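Local coordinates for protein metagenomic carboxyl esterase MGS0156 (Uncultured organism, PDB 5D8M) that probably hydrolyses carboxylic ester bonds through a serine nucleophile, as expected of an esterase with an alpha/beta-hydrolase fold, at residues 32-37 / 289-294; 91-96 / 121-126; 96-101 / 212-217; 245-250 / 283-288. All coordinates share one frame; numbering follows the deposited sequence.

Contacts 1, 2 and 4 lie on one parallel sheet of alpha/beta-hydrolase type. Contact 1 pairs the edge strand 31-32 with strand 290-293, and contact 4 lies about 9 Å away, centre to centre, where T290 N and L292 N probably donate to Y245 O and S247 O of the neighbouring strand. Contact 2 is at the other edge, its centre about 23 Å from that of contact 1. Contact 3 shares L96 with contact 2, and R125 NE meets E98 OE2 in a salt bridge of 2.8 Å. By analogy with the family, the nucleophile should follow strand 151-157, next to strand 87-92 of contact 2.

Contact 1: residues 32-37 / 289-294; sequences DGRGRF and GTLLGY
G33 N donates to L291 O at 2.8 Å, in the carbonyl plane but bent at the hydrogen. Glycine suits this place, because a beta-carbon would clash with T290 CG2. The CA-H of R34 points at L292 O, 3.4 Å from CA to O, and a water donates to both R34 O and L292 O. F37, with CG anti to its backbone N (chi1 -173°), turns one ring face to L292, whose CB lies 3.9 Å from F37 CG, toward the rim, in a CH-pi contact. The aliphatic part of R34 runs over G293 CA, and its CD touches both L291 CD2, at 4.0 Å, and the edge of the Y294 ring at CE1. G293 has phi 140°, where a side chain would jam against the preceding carbonyl oxygen. This is the edge of an alpha/beta-hydrolase-like parallel sheet: D32 bridges L291, and G33 occupies the N-cap position of helix 34-48. Further out, a bend at chi3 (-68°) brings the R34 guanidinium side-on to D32, NE to OD1 at 2.8 Å and NH2 to OD2 at 2.7 Å, both by syn lone pairs. OD1 also takes R34 N by its anti lone pair, closing an Asx turn, while NH2 also donates to A68 O. An alanine at R34 would lose this two-nitrogen grip and the CD contact with Y294, and would probably leave the D32 carboxylate less firmly held.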
loop_
_atom_site.group_PDB
_atom_site.type_symbol
_atom_site.label_atom_id
_atom_site.label_comp_id
_atom_site.label_asym_id
_atom_site.label_seq_id
_atom_site.Cartn_x
_atom_site.Cartn_y
_atom_site.Cartn_z
ATOM N N ASP A 32 9.369 14.690 5.253
ATOM C CA ASP A 32 9.898 13.568 6.026
ATOM C C ASP A 32 9.160 13.405 7.358
ATOM O O ASP A 32 9.444 14.107 8.305
ATOM C CB ASP A 32 11.400 13.758 6.275
ATOM C CG ASP A 32 12.093 12.465 6.705
ATOM O OD1 ASP A 32 11.390 11.530 7.159
ATOM O OD2 ASP A 32 13.338 12.380 6.581
ATOM N N GLY A 33 8.222 12.470 7.444
ATOM C CA GLY A 33 7.505 12.287 8.699
ATOM C C GLY A 33 7.890 11.027 9.448
ATOM O O GLY A 33 7.136 10.566 10.329
ATOM N N ARG A 34 9.045 10.462 9.085
ATOM C CA ARG A 34 9.495 9.177 9.616
ATOM C C ARG A 34 9.655 9.161 11.127
ATOM O O ARG A 34 9.389 8.146 11.771
ATOM C CB ARG A 34 10.832 8.769 8.987
ATOM C CG ARG A 34 10.727 8.331 7.547
ATOM C CD ARG A 34 12.086 8.004 6.983
ATOM N NE ARG A 34 12.925 9.197 6.851
ATOM C CZ ARG A 34 14.252 9.157 6.854
ATOM N NH1 ARG A 34 14.871 7.989 7.006
ATOM N NH2 ARG A 34 14.961 10.280 6.702
ATOM N N GLY A 35 10.144 10.273 11.670
ATOM C CA GLY A 35 10.410 10.386 13.090
ATOM C C GLY A 35 9.133 10.397 13.918
ATOM O O GLY A 35 9.035 9.691 14.912
ATOM N N ARG A 36 8.156 11.200 13.516
ATOM C CA ARG A 36 6.921 11.280 14.274
ATOM C C ARG A 36 6.121 9.978 14.116
ATOM O O ARG A 36 5.519 9.484 15.076
ATOM C CB ARG A 36 6.093 12.495 13.841
ATOM C CG ARG A 36 4.762 12.672 14.600
ATOM C CD ARG A 36 4.945 12.736 16.107
ATOM N NE ARG A 36 3.670 12.953 16.786
ATOM C CZ ARG A 36 3.510 12.972 18.108
ATOM N NH1 ARG A 36 4.552 12.784 18.913
ATOM N NH2 ARG A 36 2.310 13.195 18.629
ATOM N N PHE A 37 6.152 9.392 12.924
ATOM C CA PHE A 37 5.427 8.139 12.744
ATOM C C PHE A 37 6.016 7.020 13.628
ATOM O O PHE A 37 5.255 6.276 14.264
ATOM C CB PHE A 37 5.409 7.725 11.271
ATOM C CG PHE A 37 4.539 6.523 10.995
ATOM C CD1 PHE A 37 3.156 6.650 10.902
ATOM C CD2 PHE A 37 5.099 5.267 10.884
ATOM C CE1 PHE A 37 2.344 5.528 10.665
ATOM C CE2 PHE A 37 4.303 4.139 10.644
ATOM C CZ PHE A 37 2.925 4.277 10.530
ATOM N N GLY A 289 4.102 14.033 -1.373
ATOM C CA GLY A 289 3.472 13.604 -0.141
ATOM C C GLY A 289 4.364 13.609 1.093
ATOM O O GLY A 289 5.388 14.297 1.147
ATOM N N THR A 290 3.940 12.859 2.100
ATOM C CA THR A 290 4.703 12.653 3.321
ATOM C C THR A 290 5.225 11.227 3.356
ATOM O O THR A 290 4.474 10.309 3.126
ATOM C CB THR A 290 3.841 12.919 4.574
ATOM O OG1 THR A 290 3.604 14.314 4.667
ATOM C CG2 THR A 290 4.535 12.437 5.870
ATOM N N LEU A 291 6.519 11.055 3.622
ATOM C CA LEU A 291 7.084 9.722 3.841
ATOM C C LEU A 291 6.967 9.354 5.321
ATOM O O LEU A 291 7.532 10.042 6.182
ATOM C CB LEU A 291 8.550 9.667 3.400
ATOM C CG LEU A 291 9.311 8.368 3.695
ATOM C CD1 LEU A 291 8.668 7.164 2.988
ATOM C CD2 LEU A 291 10.770 8.558 3.265
ATOM N N LEU A 292 6.227 8.291 5.601
ATOM C CA LEU A 292 6.013 7.848 6.955
ATOM C C LEU A 292 7.088 6.846 7.374
ATOM O O LEU A 292 7.369 6.716 8.557
ATOM C CB LEU A 292 4.623 7.209 7.115
ATOM C CG LEU A 292 3.425 8.090 6.808
ATOM C CD1 LEU A 292 2.154 7.278 7.012
ATOM C CD2 LEU A 292 3.454 9.331 7.686
ATOM N N GLY A 293 7.676 6.126 6.421
ATOM C CA GLY A 293 8.727 5.194 6.767
ATOM C C GLY A 293 8.716 3.881 6.029
ATOM O O GLY A 293 8.093 3.719 4.959
ATOM N N TYR A 294 9.441 2.934 6.604
ATOM C CA TYR A 294 9.736 1.673 5.932
ATOM C C TYR A 294 9.459 0.477 6.846
ATOM O O TYR A 294 10.343 0.046 7.569
ATOM C CB TYR A 294 11.202 1.649 5.461
ATOM C CG TYR A 294 11.584 2.786 4.518
ATOM C CD1 TYR A 294 11.973 4.032 5.022
ATOM C CD2 TYR A 294 11.537 2.622 3.130
ATOM C CE1 TYR A 294 12.315 5.073 4.181
ATOM C CE2 TYR A 294 11.889 3.684 2.265
ATOM C CZ TYR A 294 12.273 4.893 2.807
ATOM O OH TYR A 294 12.625 5.943 2.006
HETATM O O HOH W 1 9.410 5.585 10.290
#

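Contact 2: residues 91-96 / 121-126; sequences LVPGLL and TTLVRT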
loop_
_atom_site.group_PDB
_atom_site.type_symbol
_atom_site.label_atom_id
_atom_site.label_comp_id
_atom_site.label_asym_id
_atom_site.label_seq_id
_atom_site.Cartn_x
_atom_site.Cartn_y
_atom_site.Cartn_z
ATOM N N LEU A 91 -10.333 1.178 2.921
ATOM C CA LEU A 91 -9.293 0.217 2.606
ATOM C C LEU A 91 -9.440 -0.281 1.169
ATOM O O LEU A 91 -10.476 -0.778 0.805
ATOM C CB LEU A 91 -9.358 -0.965 3.568
ATOM C CG LEU A 91 -9.445 -0.635 5.056
ATOM C CD1 LEU A 91 -9.748 -1.902 5.915
ATOM C CD2 LEU A 91 -8.146 0.024 5.493
ATOM N N VAL A 92 -8.400 -0.124 0.364
ATOM C CA VAL A 92 -8.442 -0.552 -1.015
ATOM C C VAL A 92 -7.285 -1.492 -1.289
ATOM O O VAL A 92 -6.121 -1.069 -1.237
ATOM C CB VAL A 92 -8.361 0.646 -1.980
ATOM C CG1 VAL A 92 -8.493 0.181 -3.415
ATOM C CG2 VAL A 92 -9.428 1.699 -1.620
ATOM N N PRO A 93 -7.591 -2.763 -1.624
ATOM C CA PRO A 93 -6.536 -3.757 -1.849
ATOM C C PRO A 93 -5.978 -3.739 -3.252
ATOM O O PRO A 93 -6.429 -2.959 -4.083
ATOM C CB PRO A 93 -7.250 -5.086 -1.587
ATOM C CG PRO A 93 -8.617 -4.829 -2.077
ATOM C CD PRO A 93 -8.930 -3.380 -1.676
ATOM N N GLY A 94 -5.046 -4.644 -3.521
ATOM C CA GLY A 94 -4.338 -4.661 -4.785
ATOM C C GLY A 94 -4.577 -5.849 -5.705
ATOM O O GLY A 94 -5.632 -6.472 -5.690
ATOM N N LEU A 95 -3.573 -6.122 -6.539
ATOM C CA LEU A 95 -3.638 -7.149 -7.554
ATOM C C LEU A 95 -3.883 -8.525 -6.931
ATOM O O LEU A 95 -3.191 -8.914 -5.992
ATOM C CB LEU A 95 -2.326 -7.168 -8.363
ATOM C CG LEU A 95 -2.283 -8.014 -9.636
ATOM C CD1 LEU A 95 -3.204 -7.389 -10.667
ATOM C CD2 LEU A 95 -0.856 -8.087 -10.163
ATOM N N LEU A 96 -4.868 -9.245 -7.461
ATOM C CA LEU A 96 -5.191 -10.611 -7.044
ATOM C C LEU A 96 -5.808 -10.717 -5.645
ATOM O O LEU A 96 -6.120 -11.813 -5.199
ATOM C CB LEU A 96 -3.944 -11.510 -7.105
ATOM C CG LEU A 96 -3.414 -11.805 -8.506
ATOM C CD1 LEU A 96 -2.303 -12.854 -8.447
ATOM C CD2 LEU A 96 -4.543 -12.283 -9.412
ATOM N N THR A 121 -14.088 1.778 9.583
ATOM C CA THR A 121 -13.398 1.202 8.430
ATOM C C THR A 121 -14.392 0.650 7.421
ATOM O O THR A 121 -15.406 0.060 7.789
ATOM C CB THR A 121 -12.437 0.046 8.826
ATOM O OG1 THR A 121 -13.180 -1.057 9.354
ATOM C CG2 THR A 121 -11.447 0.499 9.875
ATOM N N THR A 122 -14.077 0.835 6.153
ATOM C CA THR A 122 -14.821 0.235 5.057
ATOM C C THR A 122 -13.827 -0.460 4.144
ATOM O O THR A 122 -12.828 0.133 3.785
ATOM C CB THR A 122 -15.601 1.298 4.254
ATOM O OG1 THR A 122 -16.669 1.800 5.050
ATOM C CG2 THR A 122 -16.159 0.708 2.977
ATOM N N LEU A 123 -14.089 -1.711 3.793
ATOM C CA LEU A 123 -13.276 -2.413 2.820
ATOM C C LEU A 123 -13.902 -2.344 1.419
ATOM O O LEU A 123 -15.034 -2.755 1.213
ATOM C CB LEU A 123 -13.093 -3.879 3.238
ATOM C CG LEU A 123 -12.354 -4.777 2.241
ATOM C CD1 LEU A 123 -10.930 -4.287 1.987
ATOM C CD2 LEU A 123 -12.332 -6.216 2.772
ATOM N N VAL A 124 -13.140 -1.869 0.445
ATOM C CA VAL A 124 -13.612 -1.833 -0.929
ATOM C C VAL A 124 -13.217 -3.123 -1.658
ATOM O O VAL A 124 -12.072 -3.573 -1.580
ATOM C CB VAL A 124 -13.039 -0.605 -1.672
ATOM C CG1 VAL A 124 -13.492 -0.611 -3.159
ATOM C CG2 VAL A 124 -13.495 0.660 -0.961
ATOM N N ARG A 125 -14.175 -3.755 -2.321
ATOM C CA ARG A 125 -13.840 -4.893 -3.175
ATOM C C ARG A 125 -13.542 -4.352 -4.568
ATOM O O ARG A 125 -14.406 -3.749 -5.192
ATOM C CB ARG A 125 -14.981 -5.918 -3.225
ATOM C CG ARG A 125 -14.712 -7.059 -4.194
ATOM C CD ARG A 125 -15.727 -8.189 -4.046
ATOM N NE ARG A 125 -15.570 -9.176 -5.111
ATOM C CZ ARG A 125 -16.162 -10.368 -5.142
ATOM N NH1 ARG A 125 -16.976 -10.750 -4.155
ATOM N NH2 ARG A 125 -15.951 -11.168 -6.180
ATOM N N THR A 126 -12.308 -4.516 -5.012
ATOM C CA THR A 126 -11.902 -4.169 -6.375
ATOM C C THR A 126 -11.761 -5.443 -7.209
ATOM O O THR A 126 -11.770 -6.556 -6.659
ATOM C CB THR A 126 -10.556 -3.412 -6.387
ATOM O OG1 THR A 126 -9.530 -4.245 -5.822
ATOM C CG2 THR A 126 -10.639 -2.112 -5.597
HETATM O O HOH W 2 -7.086 -3.252 -6.612
HETATM O O HOH W 3 -8.327 -6.978 -5.565
#
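Two backbone hydrogen bonds set the register. L91 N donates to T122 O at 2.8 Å, and L91 O accepts from V124 N at 2.9 Å; both are nearly straight and run close to the axis of the C=O group, so L91 pairs with L123 and bonds to the residues before and after it, T122 and V124, as parallel pairing requires. P93 has no N-H to continue the pattern, and instead its ring CD lies 3.1 Å from V124 O. Apolar contacts fall on both faces. Beside L123, L91 puts its CB 4.0 Å from L123 CD1, a methyl swung inward by chi1 175° and chi2 61° until it also nears L91 O; R111 of helix 111-116 touches both leucines. These strands and that helix form a beta-alpha-beta crossover at the edge of the alpha/beta-hydrolase-like sheet. V92 and V124 both touch I139 of helix 132-143, and their compact branched side chains suit the layer between sheet and helix; V92 CG1 reaches T126 CG2 at 3.8 Å, the two side chains crossing at about a right angle. Water-mediated bonds tie the ends beyond the strands. T126 OG1 lies between its own N and carbonyl carbon (chi1 61°), facing P93 tip to tip. It donates to one water at 2.8 Å, which in turn donates to P93 O. A second water, 3.0 Å from T126 OG1, donates to it and gives its other hydrogen to G94 O.

Contact 3: residues 96-101 / 212-217; sequences LAECVS and SCPPGE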
loop_
_atom_site.group_PDB
_atom_site.type_symbol
_atom_site.label_atom_id
_atom_site.label_comp_id
_atom_site.label_asym_id
_atom_site.label_seq_id
_atom_site.Cartn_x
_atom_site.Cartn_y
_atom_site.Cartn_z
ATOM N N LEU A 96 -4.868 -9.245 -7.461
ATOM C CA LEU A 96 -5.191 -10.611 -7.044
ATOM C C LEU A 96 -5.808 -10.717 -5.645
ATOM O O LEU A 96 -6.120 -11.813 -5.199
ATOM C CB LEU A 96 -3.944 -11.510 -7.105
ATOM C CG LEU A 96 -3.414 -11.805 -8.506
ATOM C CD1 LEU A 96 -2.303 -12.854 -8.447
ATOM C CD2 LEU A 96 -4.543 -12.283 -9.412
ATOM N N ALA A 97 -5.996 -9.599 -4.949
ATOM C CA ALA A 97 -6.540 -9.675 -3.588
ATOM C C ALA A 97 -7.938 -10.289 -3.614
ATOM O O ALA A 97 -8.297 -11.155 -2.780
ATOM C CB ALA A 97 -6.553 -8.291 -2.943
ATOM N N GLU A 98 -8.696 -9.901 -4.630
ATOM C CA GLU A 98 -10.053 -10.403 -4.782
ATOM C C GLU A 98 -10.058 -11.912 -4.933
ATOM O O GLU A 98 -10.953 -12.588 -4.430
ATOM C CB GLU A 98 -10.734 -9.754 -5.994
ATOM C CG GLU A 98 -12.211 -10.140 -6.141
ATOM C CD GLU A 98 -12.827 -9.584 -7.423
ATOM O OE1 GLU A 98 -12.087 -9.430 -8.428
ATOM O OE2 GLU A 98 -14.045 -9.314 -7.428
ATOM N N CYS A 99 -9.044 -12.440 -5.622
ATOM C CA CYS A 99 -8.953 -13.868 -5.886
ATOM C C CYS A 99 -8.644 -14.708 -4.632
ATOM O O CYS A 99 -8.919 -15.915 -4.593
ATOM C CB CYS A 99 -7.873 -14.117 -6.953
ATOM S SG CYS A 99 -8.092 -13.072 -8.446
ATOM N N VAL A 100 -8.049 -14.103 -3.614
ATOM C CA VAL A 100 -7.733 -14.863 -2.406
ATOM C C VAL A 100 -8.594 -14.410 -1.230
ATOM O O VAL A 100 -8.217 -14.609 -0.080
ATOM C CB VAL A 100 -6.211 -14.763 -2.026
ATOM C CG1 VAL A 100 -5.351 -15.426 -3.121
ATOM C CG2 VAL A 100 -5.777 -13.329 -1.789
ATOM N N SER A 101 -9.757 -13.818 -1.523
ATOM C CA SER A 101 -10.617 -13.285 -0.466
ATOM C C SER A 101 -11.043 -14.323 0.576
ATOM O O SER A 101 -11.324 -13.963 1.707
ATOM C CB SER A 101 -11.872 -12.638 -1.054
ATOM O OG SER A 101 -12.673 -13.603 -1.701
ATOM N N SER A 212 -13.574 -16.914 -7.251
ATOM C CA SER A 212 -13.516 -15.766 -6.347
ATOM C C SER A 212 -13.199 -14.430 -7.022
ATOM O O SER A 212 -13.249 -13.396 -6.373
ATOM C CB SER A 212 -12.491 -16.013 -5.243
ATOM O OG SER A 212 -13.051 -16.860 -4.243
ATOM N N CYS A 213 -12.869 -14.436 -8.305
ATOM C CA CYS A 213 -12.625 -13.160 -8.991
ATOM C C CYS A 213 -12.925 -13.299 -10.479
ATOM O O CYS A 213 -12.593 -14.307 -11.104
ATOM C CB CYS A 213 -11.177 -12.657 -8.737
ATOM S SG CYS A 213 -9.867 -13.782 -9.282
ATOM N N PRO A 214 -13.606 -12.302 -11.050
ATOM C CA PRO A 214 -13.955 -12.354 -12.473
ATOM C C PRO A 214 -12.685 -12.158 -13.308
ATOM O O PRO A 214 -11.744 -11.568 -12.806
ATOM C CB PRO A 214 -14.934 -11.173 -12.646
ATOM C CG PRO A 214 -14.514 -10.214 -11.570
ATOM C CD PRO A 214 -14.060 -11.058 -10.403
ATOM N N PRO A 215 -12.665 -12.646 -14.552
ATOM C CA PRO A 215 -11.516 -12.437 -15.440
ATOM C C PRO A 215 -11.368 -10.989 -15.907
ATOM O O PRO A 215 -12.358 -10.248 -15.973
ATOM C CB PRO A 215 -11.828 -13.334 -16.630
ATOM C CG PRO A 215 -13.343 -13.419 -16.640
ATOM C CD PRO A 215 -13.754 -13.405 -15.201
ATOM N N GLY A 216 -10.148 -10.618 -16.275
ATOM C CA GLY A 216 -9.899 -9.360 -16.948
ATOM C C GLY A 216 -9.884 -9.536 -18.455
ATOM O O GLY A 216 -9.980 -10.659 -18.969
ATOM N N GLU A 217 -9.773 -8.416 -19.160
ATOM C CA GLU A 217 -9.567 -8.405 -20.602
ATOM C C GLU A 217 -8.091 -8.175 -20.918
ATOM O O GLU A 217 -7.424 -7.369 -20.257
ATOM C CB GLU A 217 -10.419 -7.322 -21.268
ATOM C CG GLU A 217 -11.915 -7.536 -21.117
ATOM C CD GLU A 217 -12.735 -6.490 -21.850
ATOM O OE1 GLU A 217 -12.146 -5.498 -22.344
ATOM O OE2 GLU A 217 -13.973 -6.662 -21.938
HETATM O O HOH W 4 -11.023 -9.542 -11.006
HETATM O O HOH W 5 -13.880 -12.759 -3.688
#
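C99 and C213 come from two loops of the same chain and join SG to SG at 2.1 Å, a disulfide with chi3 of 98°, the right-handed form. This twist sets C99 CB and C213 CB 4.0 Å apart. To aim the sulfurs at each other, C99 holds its SG beside its backbone N, anti to the carbonyl carbon (chi1 -51°), whereas C213 tucks its SG between N and carbonyl carbon (chi1 59°). E98, CG anti to N and the chain extended beyond, runs alongside this link and crosses the P214 ring at about a right angle. Its OE1 comes 3.2 Å from P214 CD and 3.4 Å from C213 CB, carbons bonded to the proline nitrogen and to sulfur, whose C-H groups are probably slightly polarised toward the carboxylate. The link ties the loop following strand 87-92, which makes a 3-10 turn here, to the loop between helices 199-207 and 220-223 of the alpha/beta-hydrolase-like domain. OE1 accepts from G128 N and from a water, 2.8 Å away, that also donates to P214 O; OE2 meets R125 in a salt bridge, which would be expected to keep the carboxylate ionised. An alanine at E98 would remove these acceptors and would probably leave R125 and the G128 N-H without this partner. S212 packs CB against C99 O at 3.6 Å, and its carbonyl oxygen takes a hydrogen from another water, which lies 2.5 Å from S101 OG.

Contact 4: residues 245-250 / 283-288; sequences YYSLAA and DAIIPG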
loop_
_atom_site.group_PDB
_atom_site.type_symbol
_atom_site.label_atom_id
_atom_site.label_comp_id
_atom_site.label_asym_id
_atom_site.label_seq_id
_atom_site.Cartn_x
_atom_site.Cartn_y
_atom_site.Cartn_z
ATOM N N TYR A 245 -1.203 13.280 0.831
ATOM C CA TYR A 245 -0.704 11.953 0.489
ATOM C C TYR A 245 0.373 11.510 1.470
ATOM O O TYR A 245 1.200 12.320 1.919
ATOM C CB TYR A 245 -0.167 11.943 -0.952
ATOM C CG TYR A 245 -1.198 12.456 -1.932
ATOM C CD1 TYR A 245 -2.176 11.615 -2.443
ATOM C CD2 TYR A 245 -1.218 13.791 -2.316
ATOM C CE1 TYR A 245 -3.136 12.089 -3.318
ATOM C CE2 TYR A 245 -2.172 14.271 -3.190
ATOM C CZ TYR A 245 -3.130 13.420 -3.690
ATOM O OH TYR A 245 -4.086 13.914 -4.577
ATOM N N TYR A 246 0.349 10.224 1.799
ATOM C CA TYR A 246 1.287 9.647 2.744
ATOM C C TYR A 246 1.723 8.293 2.234
ATOM O O TYR A 246 0.912 7.563 1.657
ATOM C CB TYR A 246 0.653 9.488 4.138
ATOM C CG TYR A 246 -0.033 10.739 4.666
ATOM C CD1 TYR A 246 -1.346 11.033 4.312
ATOM C CD2 TYR A 246 0.620 11.597 5.546
ATOM C CE1 TYR A 246 -1.994 12.178 4.807
ATOM C CE2 TYR A 246 -0.013 12.730 6.048
ATOM C CZ TYR A 246 -1.315 13.014 5.668
ATOM O OH TYR A 246 -1.948 14.106 6.166
ATOM N N SER A 247 2.984 7.928 2.463
ATOM C CA SER A 247 3.463 6.653 1.931
ATOM C C SER A 247 4.316 5.898 2.948
ATOM O O SER A 247 5.146 6.501 3.662
ATOM C CB SER A 247 4.285 6.877 0.648
ATOM O OG SER A 247 3.526 7.557 -0.354
ATOM N N LEU A 248 4.104 4.585 2.967
ATOM C CA LEU A 248 4.936 3.607 3.656
ATOM C C LEU A 248 5.489 2.670 2.599
ATOM O O LEU A 248 4.732 2.170 1.772
ATOM C CB LEU A 248 4.129 2.825 4.688
ATOM C CG LEU A 248 3.709 3.623 5.920
ATOM C CD1 LEU A 248 2.457 2.980 6.525
ATOM C CD2 LEU A 248 4.827 3.628 6.951
ATOM N N ALA A 249 6.805 2.469 2.599
ATOM C CA ALA A 249 7.420 1.546 1.659
ATOM C C ALA A 249 8.082 0.372 2.395
ATOM O O ALA A 249 9.072 0.551 3.094
ATOM C CB ALA A 249 8.436 2.285 0.787
ATOM N N ALA A 250 7.534 -0.834 2.230
ATOM C CA ALA A 250 8.030 -1.989 2.974
ATOM C C ALA A 250 9.231 -2.661 2.312
ATOM O O ALA A 250 9.391 -2.628 1.079
ATOM C CB ALA A 250 6.912 -2.998 3.164
ATOM N N ASP A 283 9.997 3.121 -5.670
ATOM C CA ASP A 283 8.862 3.101 -6.582
ATOM C C ASP A 283 7.537 3.133 -5.825
ATOM O O ASP A 283 6.475 2.969 -6.429
ATOM C CB ASP A 283 8.881 1.839 -7.450
ATOM C CG ASP A 283 10.087 1.768 -8.388
ATOM O OD1 ASP A 283 11.005 2.617 -8.259
ATOM O OD2 ASP A 283 10.113 0.842 -9.246
ATOM N N ALA A 284 7.605 3.334 -4.513
ATOM C CA ALA A 284 6.444 3.138 -3.656
ATOM C C ALA A 284 6.127 4.374 -2.837
ATOM O O ALA A 284 5.471 4.293 -1.775
ATOM C CB ALA A 284 6.670 1.925 -2.717
ATOM N N ILE A 285 6.598 5.521 -3.319
ATOM C CA ILE A 285 6.391 6.752 -2.597
ATOM C C ILE A 285 5.696 7.773 -3.484
ATOM O O ILE A 285 6.187 8.113 -4.570
ATOM C CB ILE A 285 7.732 7.296 -2.068
ATOM C CG1 ILE A 285 8.331 6.260 -1.090
ATOM C CG2 ILE A 285 7.518 8.656 -1.364
ATOM C CD1 ILE A 285 9.792 6.496 -0.743
ATOM N N ILE A 286 4.547 8.254 -3.020
ATOM C CA ILE A 286 3.796 9.273 -3.747
ATOM C C ILE A 286 4.536 10.621 -3.709
ATOM O O ILE A 286 4.748 11.187 -2.635
ATOM C CB ILE A 286 2.374 9.443 -3.158
ATOM C CG1 ILE A 286 1.615 8.094 -3.181
ATOM C CG2 ILE A 286 1.634 10.603 -3.866
ATOM C CD1 ILE A 286 0.217 8.111 -2.419
ATOM N N PRO A 287 4.929 11.141 -4.886
ATOM C CA PRO A 287 5.685 12.399 -4.890
ATOM C C PRO A 287 4.826 13.561 -4.372
ATOM O O PRO A 287 3.609 13.556 -4.579
ATOM C CB PRO A 287 6.083 12.583 -6.367
ATOM C CG PRO A 287 5.097 11.770 -7.144
ATOM C CD PRO A 287 4.746 10.589 -6.242
ATOM N N GLY A 288 5.449 14.505 -3.675
ATOM C CA GLY A 288 4.745 15.641 -3.091
ATOM C C GLY A 288 4.022 15.296 -1.792
ATOM O O GLY A 288 3.388 16.155 -1.187
HETATM O O HOH W 6 0.436 15.854 0.552
HETATM O O HOH W 7 3.784 10.264 -0.032
HETATM O O HOH W 8 3.535 3.007 -0.615
#
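S247 OG is gripped twice: I286 N donates to it at 2.9 Å along a nearly straight line (170°), and a water sits 2.7 Å from it. That water also donates to I286 O, so the hydroxyl and the backbone of I286 are tied, N directly and O through the water. S247 lies on strand 244-248 of the parallel sheet of an alpha/beta-hydrolase-like fold, and residues 283-288 form the loop that leads into the adjacent strand 290-293. Serine fits because it is short: with OG anti to the carbonyl carbon (chi1 -58°) it meets the loop backbone, while its CB packs against A284 O. Y245, S247 and A249 face the loop; Y246 and L248 point to the other face, where helix 324-338 covers them. I286 fills the space beside the serine. Its CG2, anti to the backbone N, touches Y245 CB at 3.7 Å, the two side chains crossing at about a right angle, and its CG1 lies against S247 OG at 3.5 Å. The Y245 ring leads away from the loop, and its OH is hydrogen-bonded to P240 O. Farther along, A249 CB meets A284 CB at 3.9 Å, small against small, which lets the two chains stay close. At the other end G288, with positive phi (79°), turns the chain, and Y245 N donates to a water that makes a weak bond to G288 O. Another water donates both to L248 O at 2.8 Å and to A284 O at 2.6 Å.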